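Local coordinates for delta-1-pyrroline-5-carboxylate dehydrogenase, mitochondrial (Mus musculus, PDB 4E3X), which catalyses the NAD-dependent oxidation of glutamate gamma-semialdehyde to glutamate, the second step of mitochondrial proline breakdown, at residues Gly316-Ala327 / Thr474-Gln485. Sequence-based numbering, arbitrary orientation.
Sequences GGKNFHFVHSSA and TSYGLTGAVFAQ
Parallel strands 319-323 and 479-483 of the aldehyde dehydrogenase catalytic domain pair with one end beside the nucleophile Cys348, their axes 4.7 Å apart and nearly parallel. The ladder is carried by Phe320 O, Phe322 N and O, and His324 N; the straightest bond, Phe322 N to Ala481 O, measures 2.8 Å with 177° at the hydrogen. Phe320 lays its ring flat against the partner backbone: Gly480 CA stands 3.6 Å from the ring centroid, 11° off the normal, a CH-pi contact. Its CG lies between the backbone N and the carbonyl carbon (chi1 63°), which turns the ring over Gly480, where a CB would strike Phe320 CZ. With an alanine at Phe320 the CH-pi cover over Gly480 would be lost, and a gap would probably open toward Val470.

At the active-site end, Asn319 OD1 takes the Thr479 N-H at 2.9 Å from above its carbonyl plane. A water donates to the same oxygen and accepts from Lys318 N and Leu478 N, bridging the two segments where direct backbone pairing lapses. Asn319 ND2 reaches Cys348 O and Ala350 O, tying this junction to the nucleophile's loop. Beyond it, the Tyr476 ring lies over Gly317 CA, 4.0 Å from the centroid. At the far end, Ser326 OG accepts from Gln485 N (2.8 Å) and shares a hydrogen bond with His324 ND1.

Strand 351-357 pairs with the other edge of 319-323; helix 463-472 covers the Phe320 and Phe322 face, and helix 329-341 the His321 and Phe483 face, where Leu554 of the second subunit also packs on Phe483.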
ATOM      1  N   GLY B 316      -1.467  14.124 -11.413  1.00 12.82           N
ATOM      2  CA  GLY B 316      -2.138  14.845 -12.487  1.00 11.95           C
ATOM      3  C   GLY B 316      -2.777  13.979 -13.558  1.00 10.19           C
ATOM      4  O   GLY B 316      -2.759  12.742 -13.483  1.00 10.17           O
ATOM      5  N   GLY B 317      -3.355  14.635 -14.558  1.00  9.17           N
ATOM      6  CA  GLY B 317      -4.099  13.933 -15.586  1.00  9.15           C
ATOM      7  C   GLY B 317      -4.236  14.714 -16.876  1.00  8.87           C
ATOM      8  O   GLY B 317      -3.862  15.885 -16.954  1.00 11.40           O
ATOM      9  N   LYS B 318      -4.758  14.047 -17.898  1.00  7.81           N
ATOM     10  CA  LYS B 318      -5.183  14.701 -19.131  1.00  8.83           C
ATOM     11  C   LYS B 318      -6.590  14.188 -19.354  1.00  8.55           C
ATOM     12  O   LYS B 318      -6.809  13.207 -20.063  1.00 10.40           O
ATOM     13  CB  LYS B 318      -4.278  14.345 -20.312  1.00  9.99           C
ATOM     14  CG  LYS B 318      -4.610  15.140 -21.576  1.00 10.51           C
ATOM     15  CD  LYS B 318      -4.117  16.586 -21.497  1.00 10.64           C
ATOM     16  CE  LYS B 318      -4.573  17.393 -22.706  1.00 10.55           C
ATOM     17  NZ  LYS B 318      -4.124  18.806 -22.625  1.00 11.82           N
ATOM     18  N   ASN B 319      -7.545  14.842 -18.712  1.00  8.19           N
ATOM     19  CA  ASN B 319      -8.861  14.250 -18.525  1.00  8.78           C
ATOM     20  C   ASN B 319      -9.839  14.533 -19.646  1.00  8.94           C
ATOM     21  O   ASN B 319      -9.779  15.588 -20.278  1.00  9.99           O
ATOM     22  CB  ASN B 319      -9.422  14.710 -17.191  1.00  7.97           C
ATOM     23  CG  ASN B 319      -8.390  14.614 -16.092  1.00  7.64           C
ATOM     24  OD1 ASN B 319      -7.942  13.519 -15.744  1.00  7.89           O
ATOM     25  ND2 ASN B 319      -7.967  15.759 -15.570  1.00  8.33           N
ATOM     26  N   PHE B 320     -10.758  13.598 -19.865  1.00  8.65           N
ATOM     27  CA  PHE B 320     -11.671  13.662 -21.006  1.00  8.89           C
ATOM     28  C   PHE B 320     -13.138  13.841 -20.635  1.00  9.53           C
ATOM     29  O   PHE B 320     -13.579  13.406 -19.573  1.00  9.04           O
ATOM     30  CB  PHE B 320     -11.539  12.394 -21.869  1.00  9.17           C
ATOM     31  CG  PHE B 320     -11.915  11.122 -21.148  1.00  9.06           C
ATOM     32  CD1 PHE B 320     -13.232  10.672 -21.131  1.00  8.71           C
ATOM     33  CD2 PHE B 320     -10.950  10.371 -20.490  1.00  7.89           C
ATOM     34  CE1 PHE B 320     -13.580   9.496 -20.467  1.00  8.98           C
ATOM     35  CE2 PHE B 320     -11.291   9.198 -19.829  1.00  8.19           C
ATOM     36  CZ  PHE B 320     -12.607   8.763 -19.815  1.00  8.95           C
ATOM     37  N   HIS B 321     -13.874  14.496 -21.533  1.00  9.30           N
ATOM     38  CA  HIS B 321     -15.327  14.367 -21.600  1.00  9.39           C
ATOM     39  C   HIS B 321     -15.633  13.726 -22.951  1.00  9.04           C
ATOM     40  O   HIS B 321     -15.313  14.301 -23.995  1.00 10.40           O
ATOM     41  CB  HIS B 321     -16.041  15.728 -21.506  1.00  9.40           C
ATOM     42  CG  HIS B 321     -16.159  16.274 -20.110  1.00  9.50           C
ATOM     43  ND1 HIS B 321     -16.896  17.403 -19.816  1.00  9.38           N
ATOM     44  CD2 HIS B 321     -15.622  15.866 -18.932  1.00  9.03           C
ATOM     45  CE1 HIS B 321     -16.819  17.659 -18.522  1.00  9.00           C
ATOM     46  NE2 HIS B 321     -16.055  16.737 -17.959  1.00  9.74           N
ATOM     47  N   PHE B 322     -16.235  12.542 -22.930  1.00  8.71           N
ATOM     48  CA  PHE B 322     -16.619  11.847 -24.153  1.00  9.12           C
ATOM     49  C   PHE B 322     -18.125  11.968 -24.332  1.00  8.86           C
ATOM     50  O   PHE B 322     -18.892  11.585 -23.457  1.00  9.94           O
ATOM     51  CB  PHE B 322     -16.213  10.366 -24.121  1.00  9.26           C
ATOM     52  CG  PHE B 322     -16.660   9.609 -25.342  1.00 10.19           C
ATOM     53  CD1 PHE B 322     -15.866   9.567 -26.478  1.00 11.77           C
ATOM     54  CD2 PHE B 322     -17.898   8.980 -25.370  1.00 11.92           C
ATOM     55  CE1 PHE B 322     -16.288   8.888 -27.620  1.00 13.51           C
ATOM     56  CE2 PHE B 322     -18.326   8.308 -26.501  1.00 12.96           C
ATOM     57  CZ  PHE B 322     -17.515   8.258 -27.624  1.00 13.40           C
ATOM     58  N   VAL B 323     -18.537  12.477 -25.486  1.00  9.24           N
ATOM     59  CA  VAL B 323     -19.944  12.702 -25.763  1.00 10.49           C
ATOM     60  C   VAL B 323     -20.436  11.697 -26.798  1.00  9.98           C
ATOM     61  O   VAL B 323     -19.816  11.525 -27.849  1.00 10.25           O
ATOM     62  CB  VAL B 323     -20.167  14.129 -26.301  1.00 11.29           C
ATOM     63  CG1 VAL B 323     -21.627  14.353 -26.638  1.00 12.17           C
ATOM     64  CG2 VAL B 323     -19.695  15.158 -25.289  1.00 11.99           C
ATOM     65  N   HIS B 324     -21.528  11.012 -26.474  1.00 10.11           N
ATOM     66  CA  HIS B 324     -22.219  10.144 -27.416  1.00 11.18           C
ATOM     67  C   HIS B 324     -23.396  10.920 -28.005  1.00 11.34           C
ATOM     68  O   HIS B 324     -23.876  11.889 -27.408  1.00 11.78           O
ATOM     69  CB  HIS B 324     -22.715   8.871 -26.723  1.00 12.20           C
ATOM     70  CG  HIS B 324     -23.436   7.930 -27.636  1.00 12.51           C
ATOM     71  ND1 HIS B 324     -24.808   7.793 -27.629  1.00 12.36           N
ATOM     72  CD2 HIS B 324     -22.978   7.081 -28.588  1.00 12.59           C
ATOM     73  CE1 HIS B 324     -25.165   6.907 -28.542  1.00 13.36           C
ATOM     74  NE2 HIS B 324     -24.074   6.457 -29.135  1.00 13.25           N
ATOM     75  N   SER B 325     -23.867  10.503 -29.173  1.00 11.75           N
ATOM     76  CA  SER B 325     -24.942  11.224 -29.851  1.00 11.89           C
ATOM     77  C   SER B 325     -26.244  11.320 -29.037  1.00 12.34           C
ATOM     78  O   SER B 325     -27.085  12.181 -29.297  1.00 13.88           O
ATOM     79  CB  SER B 325     -25.217  10.584 -31.210  1.00 12.30           C
ATOM     80  OG  SER B 325     -25.675   9.256 -31.043  1.00 13.19           O
ATOM     81  N   SER B 326     -26.403  10.439 -28.056  1.00 11.60           N
ATOM     82  CA  SER B 326     -27.602  10.411 -27.218  1.00 11.96           C
ATOM     83  C   SER B 326     -27.492  11.352 -26.008  1.00 13.55           C
ATOM     84  O   SER B 326     -28.375  11.361 -25.152  1.00 15.18           O
ATOM     85  CB  SER B 326     -27.865   8.981 -26.726  1.00 12.44           C
ATOM     86  OG  SER B 326     -26.850   8.569 -25.823  1.00 12.73           O
ATOM     87  N   ALA B 327     -26.413  12.128 -25.934  1.00 12.68           N
ATOM     88  CA  ALA B 327     -26.164  13.024 -24.798  1.00 11.78           C
ATOM     89  C   ALA B 327     -27.191  14.140 -24.673  1.00 12.43           C
ATOM     90  O   ALA B 327     -27.769  14.597 -25.662  1.00 13.63           O
ATOM     91  CB  ALA B 327     -24.770  13.635 -24.900  1.00 11.18           C
ATOM     92  N   THR B 474      -3.313   9.188 -24.152  1.00 10.01           N
ATOM     93  CA  THR B 474      -2.483   9.822 -23.137  1.00  9.49           C
ATOM     94  C   THR B 474      -1.835   8.801 -22.217  1.00  8.70           C
ATOM     95  O   THR B 474      -2.130   7.609 -22.280  1.00  9.63           O
ATOM     96  CB  THR B 474      -3.284  10.822 -22.268  1.00 10.27           C
ATOM     97  OG1 THR B 474      -3.944  10.118 -21.204  1.00 10.22           O
ATOM     98  CG2 THR B 474      -4.284  11.603 -23.118  1.00 10.60           C
ATOM     99  N   SER B 475      -0.961   9.288 -21.345  1.00  9.09           N
ATOM    100  CA  SER B 475      -0.295   8.423 -20.383  0.54  9.32           C
ATOM    101  C   SER B 475      -1.032   8.390 -19.047  1.00  8.49           C
ATOM    102  O   SER B 475      -0.606   7.706 -18.121  1.00  8.79           O
ATOM    103  CB  SER B 475       1.129   8.911 -20.149  0.54 11.04           C
ATOM    104  OG  SER B 475       1.116  10.154 -19.469  0.54 11.93           O
ATOM    105  N   TYR B 476      -2.145   9.115 -18.963  1.00  8.11           N
ATOM    106  CA  TYR B 476      -2.820   9.352 -17.686  1.00  8.40           C
ATOM    107  C   TYR B 476      -4.082   8.525 -17.454  1.00  8.33           C
ATOM    108  O   TYR B 476      -4.644   7.945 -18.386  1.00 10.16           O
ATOM    109  CB  TYR B 476      -3.153  10.838 -17.564  1.00  8.73           C
ATOM    110  CG  TYR B 476      -1.946  11.754 -17.519  1.00  9.59           C
ATOM    111  CD1 TYR B 476      -1.195  11.888 -16.350  1.00 11.04           C
ATOM    112  CD2 TYR B 476      -1.578  12.515 -18.627  1.00 10.32           C
ATOM    113  CE1 TYR B 476      -0.113  12.739 -16.285  1.00 11.57           C
ATOM    114  CE2 TYR B 476      -0.490  13.383 -18.571  1.00 12.25           C
ATOM    115  CZ  TYR B 476       0.233  13.486 -17.392  1.00 12.89           C
ATOM    116  OH  TYR B 476       1.315  14.331 -17.304  1.00 14.20           O
ATOM    117  N   GLY B 477      -4.531   8.474 -16.203  1.00  7.75           N
ATOM    118  CA  GLY B 477      -5.707   7.691 -15.877  1.00  7.85           C
ATOM    119  C   GLY B 477      -6.532   8.262 -14.744  1.00  7.48           C
ATOM    120  O   GLY B 477      -7.045   7.506 -13.911  1.00  7.65           O
ATOM    121  N   LEU B 478      -6.684   9.583 -14.716  1.00  7.67           N
ATOM    122  CA  LEU B 478      -7.249  10.234 -13.537  1.00  7.94           C
ATOM    123  C   LEU B 478      -8.767  10.383 -13.612  1.00  7.19           C
ATOM    124  O   LEU B 478      -9.483   9.591 -13.002  1.00  7.52           O
ATOM    125  CB  LEU B 478      -6.535  11.556 -13.238  1.00  8.54           C
ATOM    126  CG  LEU B 478      -6.773  12.141 -11.842  1.00 10.10           C
ATOM    127  CD1 LEU B 478      -6.789  11.062 -10.767  1.00 11.63           C
ATOM    128  CD2 LEU B 478      -5.724  13.188 -11.518  1.00 10.65           C
ATOM    129  N   THR B 479      -9.270  11.371 -14.348  1.00  7.77           N
ATOM    130  CA  THR B 479     -10.721  11.520 -14.429  1.00  7.37           C
ATOM    131  C   THR B 479     -11.254  11.504 -15.853  1.00  6.87           C
ATOM    132  O   THR B 479     -10.526  11.713 -16.822  1.00  8.37           O
ATOM    133  CB  THR B 479     -11.236  12.807 -13.748  1.00  8.75           C
ATOM    134  OG1 THR B 479     -10.909  13.933 -14.568  1.00  8.27           O
ATOM    135  CG2 THR B 479     -10.651  12.985 -12.347  1.00  9.12           C
ATOM    136  N   GLY B 480     -12.550  11.261 -15.966  1.00  6.79           N
ATOM    137  CA  GLY B 480     -13.185  11.272 -17.265  1.00  7.93           C
ATOM    138  C   GLY B 480     -14.682  11.121 -17.145  1.00  8.14           C
ATOM    139  O   GLY B 480     -15.184  10.577 -16.161  1.00  9.12           O
ATOM    140  N   ALA B 481     -15.392  11.595 -18.159  1.00  8.34           N
ATOM    141  CA  ALA B 481     -16.839  11.542 -18.162  1.00  8.21           C
ATOM    142  C   ALA B 481     -17.334  11.027 -19.492  1.00  9.05           C
ATOM    143  O   ALA B 481     -16.720  11.277 -20.535  1.00 10.00           O
ATOM    144  CB  ALA B 481     -17.421  12.916 -17.912  1.00  9.97           C
ATOM    145  N   VAL B 482     -18.453  10.317 -19.436  1.00  8.56           N
ATOM    146  CA  VAL B 482     -19.218   9.969 -20.624  1.00  9.49           C
ATOM    147  C   VAL B 482     -20.609  10.585 -20.502  1.00  9.70           C
ATOM    148  O   VAL B 482     -21.286  10.437 -19.474  1.00 10.20           O
ATOM    149  CB  VAL B 482     -19.336   8.444 -20.803  1.00 10.61           C
ATOM    150  CG1 VAL B 482     -20.341   8.086 -21.915  1.00 11.46           C
ATOM    151  CG2 VAL B 482     -17.968   7.846 -21.107  1.00 12.49           C
ATOM    152  N   PHE B 483     -21.016  11.300 -21.546  1.00 10.22           N
ATOM    153  CA  PHE B 483     -22.357  11.854 -21.626  1.00  9.96           C
ATOM    154  C   PHE B 483     -23.152  11.054 -22.653  1.00 10.14           C
ATOM    155  O   PHE B 483     -22.815  11.033 -23.840  1.00 11.54           O
ATOM    156  CB  PHE B 483     -22.305  13.338 -22.007  1.00  9.74           C
ATOM    157  CG  PHE B 483     -21.790  14.234 -20.902  1.00  9.83           C
ATOM    158  CD1 PHE B 483     -20.428  14.401 -20.711  1.00 10.52           C
ATOM    159  CD2 PHE B 483     -22.667  14.911 -20.062  1.00 10.57           C
ATOM    160  CE1 PHE B 483     -19.950  15.216 -19.707  1.00 11.34           C
ATOM    161  CE2 PHE B 483     -22.189  15.731 -19.052  1.00 11.86           C
ATOM    162  CZ  PHE B 483     -20.828  15.881 -18.878  1.00 11.44           C
ATOM    163  N   ALA B 484     -24.197  10.378 -22.187  1.00 11.71           N
ATOM    164  CA  ALA B 484     -24.985   9.489 -23.039  1.00 12.31           C
ATOM    165  C   ALA B 484     -26.265   9.091 -22.308  1.00 13.79           C
ATOM    166  O   ALA B 484     -26.254   8.953 -21.085  1.00 15.45           O
ATOM    167  CB  ALA B 484     -24.174   8.247 -23.391  1.00 12.87           C
ATOM    168  N   GLN B 485     -27.360   8.896 -23.040  1.00 14.29           N
ATOM    169  CA  GLN B 485     -28.616   8.489 -22.415  1.00 16.02           C
ATOM    170  C   GLN B 485     -29.083   7.136 -22.938  1.00 16.22           C
ATOM    171  O   GLN B 485     -30.250   6.766 -22.793  1.00 19.76           O
ATOM    172  CB  GLN B 485     -29.699   9.554 -22.608  1.00 18.25           C
ATOM    173  CG  GLN B 485     -29.386  10.896 -21.943  1.00 19.82           C
ATOM    174  CD  GLN B 485     -29.330  10.820 -20.420  1.00 22.28           C
ATOM    175  OE1 GLN B 485     -29.856   9.888 -19.808  1.00 24.55           O
ATOM    176  NE2 GLN B 485     -28.691  11.810 -19.802  1.00 22.87           N
TER
HETATM  177  O   HOH W   1      -6.235  11.676 -16.879  1.00  8.66           O